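Local atomic coordinates of extracellular solute-binding protein (Conexibacter woesei, PDB entry 4P98), a protein that probably serves as the substrate-binding lipoprotein of an ABC transporter, capturing a solute outside the cell membrane for uptake. Residues Y130-V142 against D288-L301. Numbering follows the deposited sequence.
Sequences YLDGFVAGSLRGV and DVVPDDLQARVDAL
One face of the F134 ring carries the L301 methyl CD2, a CH-pi contact with CD2 3.9 Å from the ring centroid, while V298 CG2 sits at the ring edge. Having CG anti to the backbone N (chi1 -175°) swings F134 out to meet L301, whose side chain comes from the opposite direction; the other L301 methyl, CD1, abuts the Y130 ring edge. The R297 guanidinium has S138 O and P291 CG over one face, and D293 and a water at its edge. The R140 guanidinium, its chain bent at chi3, has V290 O over one face and D288 O at its edge. It grips that oxygen side-on: NE is tilted from the carbonyl plane and NH2 lies well above it, on the same face, each 3.1 Å from D288 O. R140 N donates to V289 O (2.7 Å, 166°). R297 NE forms a salt bridge to D293 OD1 (3.0 Å), and NH1 donates to the water, which in turn donates to S138 OG; that hydroxyl gives its own proton to F134 O. The L131 and V298 side chains cross at about a right angle, CD1 to CG1 at 3.7 Å, and L294 reaches V135 and S138. Helices 125-137 and 294-307 thus join through an apolar core, with directional polar bonds fixing the loops beyond it.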
ATOM      1  N   TYR A 130      -1.528  -7.633  -8.181  1.00 19.01           N
ATOM      2  CA  TYR A 130      -2.512  -7.866  -9.233  1.00 18.93           C
ATOM      3  C   TYR A 130      -2.893  -6.575  -9.960  1.00 16.36           C
ATOM      4  O   TYR A 130      -2.942  -6.558 -11.181  1.00 20.45           O
ATOM      5  CB  TYR A 130      -3.753  -8.577  -8.687  1.00 18.23           C
ATOM      6  CG  TYR A 130      -4.641  -9.134  -9.776  1.00 17.75           C
ATOM      7  CD1 TYR A 130      -4.457 -10.428 -10.247  1.00 18.73           C
ATOM      8  CD2 TYR A 130      -5.643  -8.358 -10.346  1.00 19.85           C
ATOM      9  CE1 TYR A 130      -5.267 -10.949 -11.239  1.00 21.84           C
ATOM     10  CE2 TYR A 130      -6.469  -8.876 -11.345  1.00 19.89           C
ATOM     11  CZ  TYR A 130      -6.273 -10.168 -11.784  1.00 20.01           C
ATOM     12  OH  TYR A 130      -7.061 -10.687 -12.789  1.00 23.19           O
ATOM     13  N   LEU A 131      -3.137  -5.495  -9.224  1.00 15.83           N
ATOM     14  CA  LEU A 131      -3.494  -4.231  -9.845  1.00 17.01           C
ATOM     15  C   LEU A 131      -2.344  -3.662 -10.692  1.00 20.46           C
ATOM     16  O   LEU A 131      -2.570  -3.127 -11.783  1.00 17.33           O
ATOM     17  CB  LEU A 131      -3.949  -3.222  -8.795  1.00 16.90           C
ATOM     18  CG  LEU A 131      -4.362  -1.852  -9.312  1.00 16.68           C
ATOM     19  CD1 LEU A 131      -5.479  -1.969 -10.354  1.00 19.44           C
ATOM     20  CD2 LEU A 131      -4.770  -0.959  -8.167  1.00 17.22           C
ATOM     21  N   ASP A 132      -1.117  -3.771 -10.205  1.00 21.11           N
ATOM     22  CA  ASP A 132       0.043  -3.331 -10.995  1.00 22.40           C
ATOM     23  C   ASP A 132       0.141  -4.076 -12.316  1.00 18.31           C
ATOM     24  O   ASP A 132       0.323  -3.462 -13.379  1.00 22.09           O
ATOM     25  CB  ASP A 132       1.346  -3.568 -10.229  1.00 24.50           C
ATOM     26  CG  ASP A 132       1.470  -2.709  -9.024  1.00 27.99           C
ATOM     27  OD1 ASP A 132       0.932  -1.584  -9.016  1.00 31.94           O
ATOM     28  OD2 ASP A 132       2.136  -3.169  -8.073  1.00 43.24           O
ATOM     29  N   GLY A 133       0.025  -5.399 -12.245  1.00 17.10           N
ATOM     30  CA  GLY A 133       0.100  -6.260 -13.412  1.00 18.36           C
ATOM     31  C   GLY A 133      -1.045  -6.018 -14.382  1.00 21.66           C
ATOM     32  O   GLY A 133      -0.852  -6.017 -15.600  1.00 20.01           O
ATOM     33  N   PHE A 134      -2.238  -5.798 -13.839  1.00 22.67           N
ATOM     34  CA  PHE A 134      -3.398  -5.483 -14.659  1.00 21.36           C
ATOM     35  C   PHE A 134      -3.236  -4.153 -15.395  1.00 21.43           C
ATOM     36  O   PHE A 134      -3.587  -4.053 -16.568  1.00 22.01           O
ATOM     37  CB  PHE A 134      -4.667  -5.470 -13.813  1.00 21.65           C
ATOM     38  CG  PHE A 134      -5.918  -5.262 -14.616  1.00 20.62           C
ATOM     39  CD1 PHE A 134      -6.412  -3.991 -14.830  1.00 22.91           C
ATOM     40  CD2 PHE A 134      -6.587  -6.344 -15.167  1.00 23.46           C
ATOM     41  CE1 PHE A 134      -7.569  -3.797 -15.582  1.00 24.70           C
ATOM     42  CE2 PHE A 134      -7.740  -6.160 -15.921  1.00 22.93           C
ATOM     43  CZ  PHE A 134      -8.227  -4.887 -16.122  1.00 22.96           C
ATOM     44  N   VAL A 135      -2.712  -3.136 -14.713  1.00 21.32           N
ATOM     45  CA  VAL A 135      -2.426  -1.854 -15.352  1.00 20.97           C
ATOM     46  C   VAL A 135      -1.373  -2.042 -16.439  1.00 24.23           C
ATOM     47  O   VAL A 135      -1.512  -1.491 -17.543  1.00 22.54           O
ATOM     48  CB  VAL A 135      -1.983  -0.763 -14.344  1.00 21.89           C
ATOM     49  CG1 VAL A 135      -1.434   0.464 -15.052  1.00 20.92           C
ATOM     50  CG2 VAL A 135      -3.134  -0.339 -13.453  1.00 22.99           C
ATOM     51  N   ALA A 136      -0.334  -2.825 -16.141  1.00 21.07           N
ATOM     52  CA  ALA A 136       0.709  -3.115 -17.120  1.00 22.28           C
ATOM     53  C   ALA A 136       0.140  -3.770 -18.383  1.00 24.01           C
ATOM     54  O   ALA A 136       0.542  -3.444 -19.496  1.00 24.87           O
ATOM     55  CB  ALA A 136       1.782  -4.006 -16.512  1.00 21.90           C
ATOM     56  N   GLY A 137      -0.789  -4.697 -18.202  1.00 23.50           N
ATOM     57  CA  GLY A 137      -1.401  -5.397 -19.320  1.00 23.45           C
ATOM     58  C   GLY A 137      -2.441  -4.584 -20.070  1.00 21.73           C
ATOM     59  O   GLY A 137      -2.875  -4.986 -21.139  1.00 23.66           O
ATOM     60  N   SER A 138      -2.835  -3.441 -19.521  1.00 22.58           N
ATOM     61  CA  SER A 138      -3.830  -2.571 -20.141  1.00 25.26           C
ATOM     62  C   SER A 138      -3.227  -1.482 -21.031  1.00 29.03           C
ATOM     63  O   SER A 138      -3.965  -0.720 -21.643  1.00 26.98           O
ATOM     64  CB  SER A 138      -4.678  -1.897 -19.056  1.00 23.03           C
ATOM     65  OG  SER A 138      -5.416  -2.864 -18.328  1.00 24.01           O
ATOM     66  N   LEU A 139      -1.900  -1.402 -21.103  1.00 28.01           N
ATOM     67  CA  LEU A 139      -1.237  -0.297 -21.787  1.00 26.82           C
ATOM     68  C   LEU A 139      -1.169  -0.545 -23.289  1.00 29.99           C
ATOM     69  O   LEU A 139      -1.425  -1.651 -23.747  1.00 28.82           O
ATOM     70  CB  LEU A 139       0.181  -0.105 -21.242  1.00 26.48           C
ATOM     71  CG  LEU A 139       0.298   0.147 -19.747  1.00 23.84           C
ATOM     72  CD1 LEU A 139       1.772   0.211 -19.358  1.00 24.51           C
ATOM     73  CD2 LEU A 139      -0.435   1.418 -19.338  1.00 24.24           C
ATOM     74  N   ARG A 140      -0.816   0.488 -24.048  1.00 30.77           N
ATOM     75  CA  ARG A 140      -0.742   0.376 -25.512  1.00 33.50           C
ATOM     76  C   ARG A 140       0.689   0.140 -25.954  1.00 29.89           C
ATOM     77  O   ARG A 140       1.559   0.957 -25.662  1.00 27.05           O
ATOM     78  CB  ARG A 140      -1.239   1.655 -26.178  1.00 39.89           C
ATOM     79  CG  ARG A 140      -2.750   1.811 -26.220  1.00 47.28           C
ATOM     80  CD  ARG A 140      -3.169   2.983 -27.107  1.00 56.97           C
ATOM     81  NE  ARG A 140      -2.577   4.247 -26.652  1.00 64.88           N
ATOM     82  CZ  ARG A 140      -3.196   5.429 -26.643  1.00 65.32           C
ATOM     83  NH1 ARG A 140      -4.454   5.555 -27.066  1.00 71.08           N
ATOM     84  NH2 ARG A 140      -2.548   6.503 -26.193  1.00 63.18           N
ATOM     85  N   GLY A 141       0.923  -0.972 -26.652  1.00 26.35           N
ATOM     86  CA  GLY A 141       2.223  -1.256 -27.247  1.00 30.88           C
ATOM     87  C   GLY A 141       3.276  -1.787 -26.286  1.00 31.20           C
ATOM     88  O   GLY A 141       4.453  -1.745 -26.584  1.00 31.60           O
ATOM     89  N   VAL A 142       2.858  -2.304 -25.140  1.00 31.71           N
ATOM     90  CA  VAL A 142       3.800  -2.835 -24.157  1.00 27.00           C
ATOM     91  C   VAL A 142       3.689  -4.345 -24.162  1.00 25.31           C
ATOM     92  O   VAL A 142       2.742  -4.905 -23.615  1.00 30.11           O
ATOM     93  CB  VAL A 142       3.519  -2.262 -22.756  1.00 26.70           C
ATOM     94  CG1 VAL A 142       4.448  -2.888 -21.718  1.00 26.16           C
ATOM     95  CG2 VAL A 142       3.651  -0.750 -22.768  1.00 26.95           C
ATOM     96  N   ASP A 288       2.902   7.506 -25.140  1.00 28.64           N
ATOM     97  CA  ASP A 288       1.535   7.307 -25.613  1.00 37.20           C
ATOM     98  C   ASP A 288       1.075   5.884 -25.274  1.00 35.42           C
ATOM     99  O   ASP A 288       0.283   5.290 -25.995  1.00 39.82           O
ATOM    100  CB  ASP A 288       1.444   7.581 -27.125  1.00 44.45           C
ATOM    101  CG  ASP A 288       2.100   6.497 -27.956  1.00 49.58           C
ATOM    102  OD1 ASP A 288       2.954   5.758 -27.414  1.00 57.28           O
ATOM    103  OD2 ASP A 288       1.751   6.374 -29.149  1.00 65.55           O
ATOM    104  N   VAL A 289       1.579   5.338 -24.170  1.00 29.97           N
ATOM    105  CA  VAL A 289       1.213   3.974 -23.774  1.00 29.83           C
ATOM    106  C   VAL A 289      -0.046   3.925 -22.898  1.00 24.10           C
ATOM    107  O   VAL A 289      -0.603   2.855 -22.721  1.00 27.88           O
ATOM    108  CB  VAL A 289       2.364   3.254 -23.027  1.00 30.33           C
ATOM    109  CG1 VAL A 289       3.673   3.368 -23.811  1.00 33.27           C
ATOM    110  CG2 VAL A 289       2.518   3.804 -21.618  1.00 28.69           C
ATOM    111  N   VAL A 290      -0.478   5.059 -22.339  1.00 23.90           N
ATOM    112  CA  VAL A 290      -1.600   5.066 -21.383  1.00 28.02           C
ATOM    113  C   VAL A 290      -2.946   5.288 -22.083  1.00 33.18           C
ATOM    114  O   VAL A 290      -3.195   6.378 -22.606  1.00 32.05           O
ATOM    115  CB  VAL A 290      -1.437   6.147 -20.297  1.00 29.24           C
ATOM    116  CG1 VAL A 290      -2.578   6.058 -19.286  1.00 29.35           C
ATOM    117  CG2 VAL A 290      -0.096   5.998 -19.583  1.00 28.50           C
ATOM    118  N   PRO A 291      -3.828   4.271 -22.081  1.00 35.46           N
ATOM    119  CA  PRO A 291      -5.140   4.501 -22.709  1.00 33.58           C
ATOM    120  C   PRO A 291      -5.974   5.535 -21.956  1.00 33.10           C
ATOM    121  O   PRO A 291      -5.872   5.647 -20.723  1.00 32.00           O
ATOM    122  CB  PRO A 291      -5.795   3.120 -22.672  1.00 33.38           C
ATOM    123  CG  PRO A 291      -5.126   2.411 -21.543  1.00 33.73           C
ATOM    124  CD  PRO A 291      -3.697   2.888 -21.590  1.00 32.87           C
ATOM    125  N   ASP A 292      -6.784   6.295 -22.695  1.00 31.56           N
ATOM    126  CA  ASP A 292      -7.618   7.341 -22.099  1.00 33.28           C
ATOM    127  C   ASP A 292      -8.582   6.770 -21.073  1.00 25.77           C
ATOM    128  O   ASP A 292      -8.995   7.466 -20.153  1.00 28.68           O
ATOM    129  CB  ASP A 292      -8.431   8.086 -23.169  1.00 37.48           C
ATOM    130  CG  ASP A 292      -7.558   8.885 -24.121  1.00 47.25           C
ATOM    131  OD1 ASP A 292      -6.566   9.496 -23.661  1.00 46.81           O
ATOM    132  OD2 ASP A 292      -7.869   8.903 -25.331  1.00 53.92           O
ATOM    133  N   ASP A 293      -8.941   5.506 -21.243  1.00 25.15           N
ATOM    134  CA  ASP A 293      -9.916   4.853 -20.364  1.00 28.69           C
ATOM    135  C   ASP A 293      -9.275   3.946 -19.299  1.00 30.14           C
ATOM    136  O   ASP A 293      -9.920   3.017 -18.807  1.00 27.08           O
ATOM    137  CB  ASP A 293     -10.907   4.043 -21.204  1.00 30.07           C
ATOM    138  CG  ASP A 293     -10.270   2.826 -21.854  1.00 32.44           C
ATOM    139  OD1 ASP A 293      -9.026   2.745 -21.877  1.00 38.77           O
ATOM    140  OD2 ASP A 293     -11.005   1.942 -22.343  1.00 37.91           O
ATOM    141  N   LEU A 294      -8.021   4.194 -18.932  1.00 27.93           N
ATOM    142  CA  LEU A 294      -7.355   3.276 -17.994  1.00 26.47           C
ATOM    143  C   LEU A 294      -8.110   3.167 -16.674  1.00 20.97           C
ATOM    144  O   LEU A 294      -8.334   2.058 -16.190  1.00 27.31           O
ATOM    145  CB  LEU A 294      -5.898   3.666 -17.735  1.00 26.97           C
ATOM    146  CG  LEU A 294      -5.150   2.704 -16.799  1.00 26.55           C
ATOM    147  CD1 LEU A 294      -5.150   1.279 -17.339  1.00 26.01           C
ATOM    148  CD2 LEU A 294      -3.729   3.209 -16.579  1.00 27.21           C
ATOM    149  N   GLN A 295      -8.500   4.310 -16.113  1.00 20.30           N
ATOM    150  CA  GLN A 295      -9.208   4.358 -14.842  1.00 24.09           C
ATOM    151  C   GLN A 295     -10.538   3.616 -14.918  1.00 27.85           C
ATOM    152  O   GLN A 295     -10.896   2.907 -13.976  1.00 27.52           O
ATOM    153  CB  GLN A 295      -9.425   5.797 -14.365  1.00 24.04           C
ATOM    154  CG  GLN A 295     -10.046   5.904 -12.972  1.00 25.88           C
ATOM    155  CD  GLN A 295      -9.161   5.297 -11.893  1.00 30.10           C
ATOM    156  OE1 GLN A 295      -9.478   4.255 -11.302  1.00 31.52           O
ATOM    157  NE2 GLN A 295      -8.035   5.938 -11.649  1.00 28.11           N
ATOM    158  N   ALA A 296     -11.250   3.768 -16.037  1.00 28.52           N
ATOM    159  CA  ALA A 296     -12.515   3.061 -16.248  1.00 27.66           C
ATOM    160  C   ALA A 296     -12.290   1.554 -16.240  1.00 25.62           C
ATOM    161  O   ALA A 296     -13.078   0.812 -15.667  1.00 23.89           O
ATOM    162  CB  ALA A 296     -13.180   3.501 -17.559  1.00 28.66           C
ATOM    163  N   ARG A 297     -11.205   1.102 -16.857  1.00 23.39           N
ATOM    164  CA  ARG A 297     -10.885  -0.319 -16.869  1.00 25.94           C
ATOM    165  C   ARG A 297     -10.599  -0.875 -15.470  1.00 24.79           C
ATOM    166  O   ARG A 297     -10.989  -1.994 -15.143  1.00 22.93           O
ATOM    167  CB  ARG A 297      -9.695  -0.606 -17.767  1.00 28.52           C
ATOM    168  CG  ARG A 297      -9.894  -0.232 -19.221  1.00 31.85           C
ATOM    169  CD  ARG A 297      -8.847  -0.903 -20.069  1.00 35.83           C
ATOM    170  NE  ARG A 297      -8.633  -0.207 -21.332  1.00 38.91           N
ATOM    171  CZ  ARG A 297      -7.887  -0.681 -22.321  1.00 40.46           C
ATOM    172  NH1 ARG A 297      -7.274  -1.852 -22.201  1.00 41.88           N
ATOM    173  NH2 ARG A 297      -7.750   0.024 -23.440  1.00 41.99           N
ATOM    174  N   VAL A 298      -9.902  -0.095 -14.655  1.00 25.87           N
ATOM    175  CA  VAL A 298      -9.599  -0.493 -13.280  1.00 24.59           C
ATOM    176  C   VAL A 298     -10.865  -0.477 -12.414  1.00 24.06           C
ATOM    177  O   VAL A 298     -11.079  -1.375 -11.580  1.00 19.48           O
ATOM    178  CB  VAL A 298      -8.516   0.425 -12.688  1.00 25.27           C
ATOM    179  CG1 VAL A 298      -8.389   0.241 -11.184  1.00 23.61           C
ATOM    180  CG2 VAL A 298      -7.193   0.155 -13.395  1.00 24.18           C
ATOM    181  N   ASP A 299     -11.686   0.548 -12.607  1.00 24.12           N
ATOM    182  CA  ASP A 299     -12.988   0.627 -11.952  1.00 25.29           C
ATOM    183  C   ASP A 299     -13.843  -0.603 -12.268  1.00 22.89           C
ATOM    184  O   ASP A 299     -14.484  -1.152 -11.372  1.00 23.55           O
ATOM    185  CB  ASP A 299     -13.744   1.907 -12.362  1.00 31.44           C
ATOM    186  CG  ASP A 299     -13.076   3.191 -11.865  1.00 34.01           C
ATOM    187  OD1 ASP A 299     -12.207   3.137 -10.975  1.00 36.68           O
ATOM    188  OD2 ASP A 299     -13.436   4.273 -12.370  1.00 41.60           O
ATOM    189  N   ALA A 300     -13.853  -1.045 -13.524  1.00 22.21           N
ATOM    190  CA  ALA A 300     -14.646  -2.218 -13.904  1.00 23.73           C
ATOM    191  C   ALA A 300     -14.077  -3.485 -13.270  1.00 22.64           C
ATOM    192  O   ALA A 300     -14.827  -4.347 -12.817  1.00 19.43           O
ATOM    193  CB  ALA A 300     -14.724  -2.363 -15.420  1.00 25.72           C
ATOM    194  N   LEU A 301     -12.750  -3.589 -13.228  1.00 20.05           N
ATOM    195  CA  LEU A 301     -12.098  -4.709 -12.534  1.00 18.98           C
ATOM    196  C   LEU A 301     -12.531  -4.777 -11.070  1.00 15.16           C
ATOM    197  O   LEU A 301     -12.829  -5.864 -10.557  1.00 18.41           O
ATOM    198  CB  LEU A 301     -10.560  -4.601 -12.630  1.00 19.08           C
ATOM    199  CG  LEU A 301      -9.740  -5.479 -11.677  1.00 19.78           C
ATOM    200  CD1 LEU A 301      -9.870  -6.948 -12.044  1.00 21.26           C
ATOM    201  CD2 LEU A 301      -8.278  -5.054 -11.656  1.00 19.90           C
TER
HETATM  202  O   HOH W   1      -7.479  -3.799 -19.628  1.00 29.06           O